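Local structure of TerD domain-containing protein (Streptomyces avermitilis, 2QNG) at residues I53-F58 and E98-E103; V114-V119 and A160-F165. The protein is of unknown function but binds calcium ions through a domain of the TerD family, named after proteins linked to bacterial tellurite resistance. All coordinates share one frame; numbering follows the deposited sequence. Where two conformers were deposited one is given.

Interactions 1 and 2 illustrate the two ways a beta sandwich is held together: packing between its sheets and bonding within one. Interaction 1 (53-58 with 98-103) joins the two sheets through side chains, and at one end its apolar packing gives way to a calcium-binding glutamate. Interaction 2 (114-119 with 160-165) lies within one sheet, where backbone hydrogen bonds do most of the work and valines fill in around them. Both are buried. They meet because strands 51-59 and 111-120 are neighbours in the same sheet, with the backbones of V54 and A56 bonding to those of G117 and V115. The metal chemistry belongs to interaction 1 alone.

Interaction 1 (I53-F58 and E98-E103); sequences IVAATF and EVMTLE. With CA (calcium ion), chain C.
I53 and A55 face E98, M100 and L102 across the sandwich, on strands of opposite sheets whose axes approach to 8.0 Å and run nearly parallel, at 19°. At this spacing the apolar side chains bridge the gap. M100, a selenomethionine, in the conformer described runs out extended as far as SE, alongside I53 and heading the other way, and the bend about CG-SE (chi3 -71°) then turns CE toward I53. M100 CE settles 3.6 Å from I53 O, while M100 SE rests 3.5 Å from A55 CB. Farther along, L102 touches the same methyl with a single branch, CD2 standing 4.0 Å from A55 CB. I53 CD1 reaches the backbone of the other strand, 3.3 Å from E98 O, and the I53 side chain also leans on L35 and V37 of strand 33-40.

The polar end of the contact belongs to E98, whose two carboxylate oxygens divide their duties. E98 OE1 binds the calcium ion at 2.6 Å, in a site completed by D50, L51, D52, S88 and a water. E98 OE2 accepts the backbone N-H of I53, with I53 N to E98 OE2 at 2.8 Å and the donor 43° out of the carboxylate plane. A water that donates to I53 O at 2.7 Å also makes a longer bond to E98 OE2. In the conformer described, metal and amide probably limit the carboxylate's rotation, the water adding a weaker hold, and the calcium charge probably stabilises its anionic form in this buried setting.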
loop_
_atom_site.group_PDB
_atom_site.type_symbol
_atom_site.label_atom_id
_atom_site.label_comp_id
_atom_site.label_asym_id
_atom_site.label_seq_id
_atom_site.Cartn_x
_atom_site.Cartn_y
_atom_site.Cartn_z
ATOM N N ILE A 53 -0.762 -0.258 5.540
ATOM C CA ILE A 53 -0.146 -0.421 4.222
ATOM C C ILE A 53 -0.031 -1.924 3.943
ATOM O O ILE A 53 0.338 -2.714 4.830
ATOM C CB ILE A 53 1.251 0.211 4.180
ATOM C CG1 ILE A 53 1.177 1.702 4.521
ATOM C CG2 ILE A 53 1.862 -0.004 2.810
ATOM C CD1 ILE A 53 2.549 2.362 4.649
ATOM N N VAL A 54 -0.356 -2.289 2.705
ATOM C CA VAL A 54 -0.196 -3.684 2.289
ATOM C C VAL A 54 0.425 -3.721 0.904
ATOM O O VAL A 54 0.165 -2.864 0.055
ATOM C CB VAL A 54 -1.533 -4.495 2.356
ATOM C CG1 VAL A 54 -2.576 -3.826 1.547
ATOM C CG2 VAL A 54 -1.329 -5.938 1.881
ATOM N N ALA A 55 1.312 -4.703 0.715
ATOM C CA ALA A 55 1.913 -4.924 -0.602
ATOM C C ALA A 55 1.661 -6.354 -1.039
ATOM O O ALA A 55 1.630 -7.260 -0.202
ATOM C CB ALA A 55 3.399 -4.633 -0.575
ATOM N N ALA A 56 1.542 -6.551 -2.350
ATOM C CA ALA A 56 1.375 -7.879 -2.912
ATOM C C ALA A 56 2.327 -8.048 -4.069
ATOM O O ALA A 56 2.509 -7.115 -4.858
ATOM C CB ALA A 56 -0.066 -8.126 -3.340
ATOM N N THR A 57 2.947 -9.233 -4.153
ATOM C CA THR A 57 3.810 -9.567 -5.293
ATOM C C THR A 57 3.076 -10.539 -6.205
ATOM O O THR A 57 2.219 -11.325 -5.746
ATOM C CB THR A 57 5.106 -10.211 -4.834
ATOM O OG1 THR A 57 4.745 -11.379 -4.106
ATOM C CG2 THR A 57 5.875 -9.220 -3.941
ATOM N N PHE A 58 3.418 -10.481 -7.497
ATOM C CA PHE A 58 2.790 -11.344 -8.510
ATOM C C PHE A 58 3.825 -11.967 -9.426
ATOM O O PHE A 58 4.837 -11.355 -9.757
ATOM C CB PHE A 58 1.742 -10.572 -9.320
ATOM C CG PHE A 58 0.683 -9.963 -8.463
ATOM C CD1 PHE A 58 -0.513 -10.643 -8.223
ATOM C CD2 PHE A 58 0.912 -8.738 -7.843
ATOM C CE1 PHE A 58 -1.454 -10.104 -7.363
ATOM C CE2 PHE A 58 -0.038 -8.183 -6.996
ATOM C CZ PHE A 58 -1.224 -8.866 -6.748
ATOM N N GLU A 98 2.855 5.290 9.217
ATOM C CA GLU A 98 3.168 3.929 8.803
ATOM C C GLU A 98 3.980 4.015 7.522
ATOM O O GLU A 98 3.669 4.801 6.628
ATOM C CB GLU A 98 1.857 3.149 8.644
ATOM C CG GLU A 98 1.984 1.653 8.369
ATOM C CD GLU A 98 0.747 0.862 8.821
ATOM O OE1 GLU A 98 0.147 1.165 9.885
ATOM O OE2 GLU A 98 0.386 -0.100 8.121
ATOM N N VAL A 99 5.063 3.239 7.470
ATOM C CA VAL A 99 6.039 3.333 6.395
ATOM C C VAL A 99 6.417 1.926 5.981
ATOM O O VAL A 99 6.670 1.084 6.835
ATOM C CB VAL A 99 7.314 4.104 6.842
ATOM C CG1 VAL A 99 8.295 4.236 5.686
ATOM C CG2 VAL A 99 6.955 5.493 7.421
HETATM N N MSE A 100 6.447 1.696 4.669
HETATM C CA MSE A 100 6.903 0.406 4.131
HETATM C C MSE A 100 7.986 0.614 3.100
HETATM O O MSE A 100 7.951 1.565 2.336
HETATM C CB MSE A 100 5.745 -0.359 3.496
HETATM C CG MSE A 100 6.167 -1.681 2.869
HETATM SE SE MSE A 100 4.663 -2.658 2.090
HETATM C CE MSE A 100 3.701 -3.217 3.726
ATOM N N THR A 101 8.958 -0.288 3.114
ATOM C CA THR A 101 10.057 -0.268 2.156
ATOM C C THR A 101 9.957 -1.459 1.200
ATOM O O THR A 101 9.692 -2.583 1.638
ATOM C CB THR A 101 11.373 -0.342 2.915
ATOM O OG1 THR A 101 11.473 0.804 3.775
ATOM C CG2 THR A 101 12.585 -0.342 1.975
ATOM N N LEU A 102 10.142 -1.186 -0.103
ATOM C CA LEU A 102 10.135 -2.238 -1.109
ATOM C C LEU A 102 11.451 -2.209 -1.859
ATOM O O LEU A 102 11.705 -1.297 -2.627
ATOM C CB LEU A 102 8.959 -2.040 -2.074
ATOM C CG LEU A 102 7.598 -1.956 -1.336
ATOM C CD1 LEU A 102 7.145 -0.516 -1.095
ATOM C CD2 LEU A 102 6.557 -2.689 -2.132
ATOM N N GLU A 103 12.306 -3.188 -1.580
ATOM C CA GLU A 103 13.608 -3.301 -2.242
ATOM C C GLU A 103 13.409 -4.034 -3.554
ATOM O O GLU A 103 13.800 -5.214 -3.716
ATOM C CB GLU A 103 14.653 -3.956 -1.310
ATOM C CG GLU A 103 14.962 -2.976 -0.157
ATOM C CD GLU A 103 15.917 -3.443 0.942
ATOM O OE1 GLU A 103 16.340 -4.563 0.919
ATOM O OE2 GLU A 103 16.199 -2.638 1.850
HETATM CA CA CA C . -2.139 0.492 10.964
HETATM O O HOH W 1 0.078 -3.271 7.476
HETATM O O HOH W 2 -1.156 -1.236 12.193
#

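Interaction 2 (V114-V119 and A160-F165); sequences VVVGVV and ATVGEF
V116 (chi1 -71°) and V162 (chi1 -59°) each set CG2 between their own backbone N and carbonyl carbon, and from there V116 CG2 and V162 CG2 meet between the strands, 3.9 Å apart, the side chains crossing at about a right angle. They sit at a beta bulge in an antiparallel pair of strands, inside one sheet of the TerD beta sandwich: between the pairs V115-E164 and G117-T161, the single residue V116 is matched by both V162 and G163. Its backbone is accordingly shared. V116 O accepts V162 N at 2.9 Å, the donor tilted 28° from the carbonyl plane, whereas V116 N reaches on to G163 O at 3.1 Å. V116 CG2 is also pressed to within 3.4 Å of G163 O.

Beyond the bulge, G117 and T161 come unusually near each other, with CA atoms 3.9 Å apart, an approach eased by the lack of a side chain on G117. On the same face as T161, V115 CG1 lies 3.7 Å from T161 CG2. The other face carries V116, V118 and F165 toward the opposite sheet, where L35, V37 and V33 of strand 33-40 receive them. At the far end of the pairing, V114 O takes the N-H of F165, 2.8 Å from F165 N, and lies at the edge of the F165 ring, near its plane and 3.9 Å from F165 CD2.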
loop_
_atom_site.group_PDB
_atom_site.type_symbol
_atom_site.label_atom_id
_atom_site.label_comp_id
_atom_site.label_asym_id
_atom_site.label_seq_id
_atom_site.Cartn_x
_atom_site.Cartn_y
_atom_site.Cartn_z
ATOM N N VAL A 114 4.372 -5.714 -8.610
ATOM C CA VAL A 114 4.089 -5.457 -7.195
ATOM C C VAL A 114 3.014 -4.387 -7.142
ATOM O O VAL A 114 3.111 -3.372 -7.842
ATOM C CB VAL A 114 5.353 -4.940 -6.455
ATOM C CG1 VAL A 114 5.033 -4.625 -4.966
ATOM C CG2 VAL A 114 6.446 -5.970 -6.536
ATOM N N VAL A 115 2.001 -4.615 -6.301
ATOM C CA VAL A 115 0.949 -3.637 -6.079
ATOM C C VAL A 115 0.996 -3.212 -4.622
ATOM O O VAL A 115 1.156 -4.044 -3.737
ATOM C CB VAL A 115 -0.460 -4.207 -6.422
ATOM C CG1 VAL A 115 -1.543 -3.150 -6.182
ATOM C CG2 VAL A 115 -0.483 -4.623 -7.904
ATOM N N VAL A 116 0.893 -1.915 -4.380
ATOM C CA VAL A 116 0.806 -1.406 -3.022
ATOM C C VAL A 116 -0.564 -0.792 -2.767
ATOM O O VAL A 116 -1.202 -0.292 -3.689
ATOM C CB VAL A 116 1.924 -0.369 -2.715
ATOM C CG1 VAL A 116 3.247 -1.060 -2.616
ATOM C CG2 VAL A 116 1.998 0.715 -3.780
ATOM N N GLY A 117 -1.016 -0.865 -1.524
ATOM C CA GLY A 117 -2.341 -0.349 -1.179
ATOM C C GLY A 117 -2.431 0.057 0.260
ATOM O O GLY A 117 -1.504 -0.180 1.054
ATOM N N VAL A 118 -3.575 0.667 0.588
ATOM C CA VAL A 118 -3.847 1.138 1.925
ATOM C C VAL A 118 -5.264 0.691 2.250
ATOM O O VAL A 118 -6.195 0.979 1.483
ATOM C CB VAL A 118 -3.736 2.676 2.024
ATOM C CG1 VAL A 118 -4.127 3.185 3.410
ATOM C CG2 VAL A 118 -2.321 3.137 1.653
ATOM N N VAL A 119 -5.418 -0.018 3.374
ATOM C CA VAL A 119 -6.742 -0.398 3.851
ATOM C C VAL A 119 -7.102 0.374 5.101
ATOM O O VAL A 119 -6.221 0.666 5.918
ATOM C CB VAL A 119 -6.823 -1.917 4.146
ATOM C CG1 VAL A 119 -6.509 -2.709 2.910
ATOM C CG2 VAL A 119 -5.881 -2.343 5.295
ATOM N N ALA A 160 -7.731 1.213 -0.935
ATOM C CA ALA A 160 -7.344 1.661 -2.274
ATOM C C ALA A 160 -6.000 1.078 -2.647
ATOM O O ALA A 160 -5.103 1.002 -1.793
ATOM C CB ALA A 160 -7.260 3.209 -2.316
ATOM N N THR A 161 -5.837 0.661 -3.896
ATOM C CA THR A 161 -4.463 0.470 -4.367
ATOM C C THR A 161 -3.921 1.859 -4.728
ATOM O O THR A 161 -4.678 2.738 -5.193
ATOM C CB THR A 161 -4.391 -0.467 -5.578
ATOM O OG1 THR A 161 -5.217 0.039 -6.634
ATOM C CG2 THR A 161 -4.855 -1.890 -5.214
ATOM N N VAL A 162 -2.627 2.056 -4.478
ATOM C CA VAL A 162 -2.047 3.383 -4.583
ATOM C C VAL A 162 -0.851 3.422 -5.499
ATOM O O VAL A 162 -0.162 4.425 -5.596
ATOM C CB VAL A 162 -1.724 3.995 -3.187
ATOM C CG1 VAL A 162 -3.003 4.108 -2.321
ATOM C CG2 VAL A 162 -0.603 3.236 -2.415
ATOM N N GLY A 163 -0.613 2.331 -6.201
ATOM C CA GLY A 163 0.545 2.293 -7.094
ATOM C C GLY A 163 0.874 0.884 -7.489
ATOM O O GLY A 163 0.547 -0.061 -6.781
ATOM N N GLU A 164 1.546 0.770 -8.624
ATOM C CA GLU A 164 1.875 -0.482 -9.267
ATOM C C GLU A 164 3.314 -0.368 -9.755
ATOM O O GLU A 164 3.673 0.718 -10.239
ATOM C CB GLU A 164 0.954 -0.607 -10.485
ATOM C CG GLU A 164 1.014 -1.914 -11.168
ATOM C CD GLU A 164 0.191 -1.955 -12.433
ATOM O OE1 GLU A 164 -0.312 -0.902 -12.879
ATOM O OE2 GLU A 164 0.088 -3.045 -12.978
ATOM N N PHE A 165 4.085 -1.457 -9.697
ATOM C CA PHE A 165 5.438 -1.514 -10.283
ATOM C C PHE A 165 5.485 -2.753 -11.132
ATOM O O PHE A 165 5.062 -3.816 -10.689
ATOM C CB PHE A 165 6.490 -1.592 -9.181
ATOM C CG PHE A 165 6.434 -0.421 -8.241
ATOM C CD1 PHE A 165 7.161 0.743 -8.514
ATOM C CD2 PHE A 165 5.620 -0.461 -7.103
ATOM C CE1 PHE A 165 7.100 1.850 -7.661
ATOM C CE2 PHE A 165 5.562 0.652 -6.252
ATOM C CZ PHE A 165 6.281 1.797 -6.549
#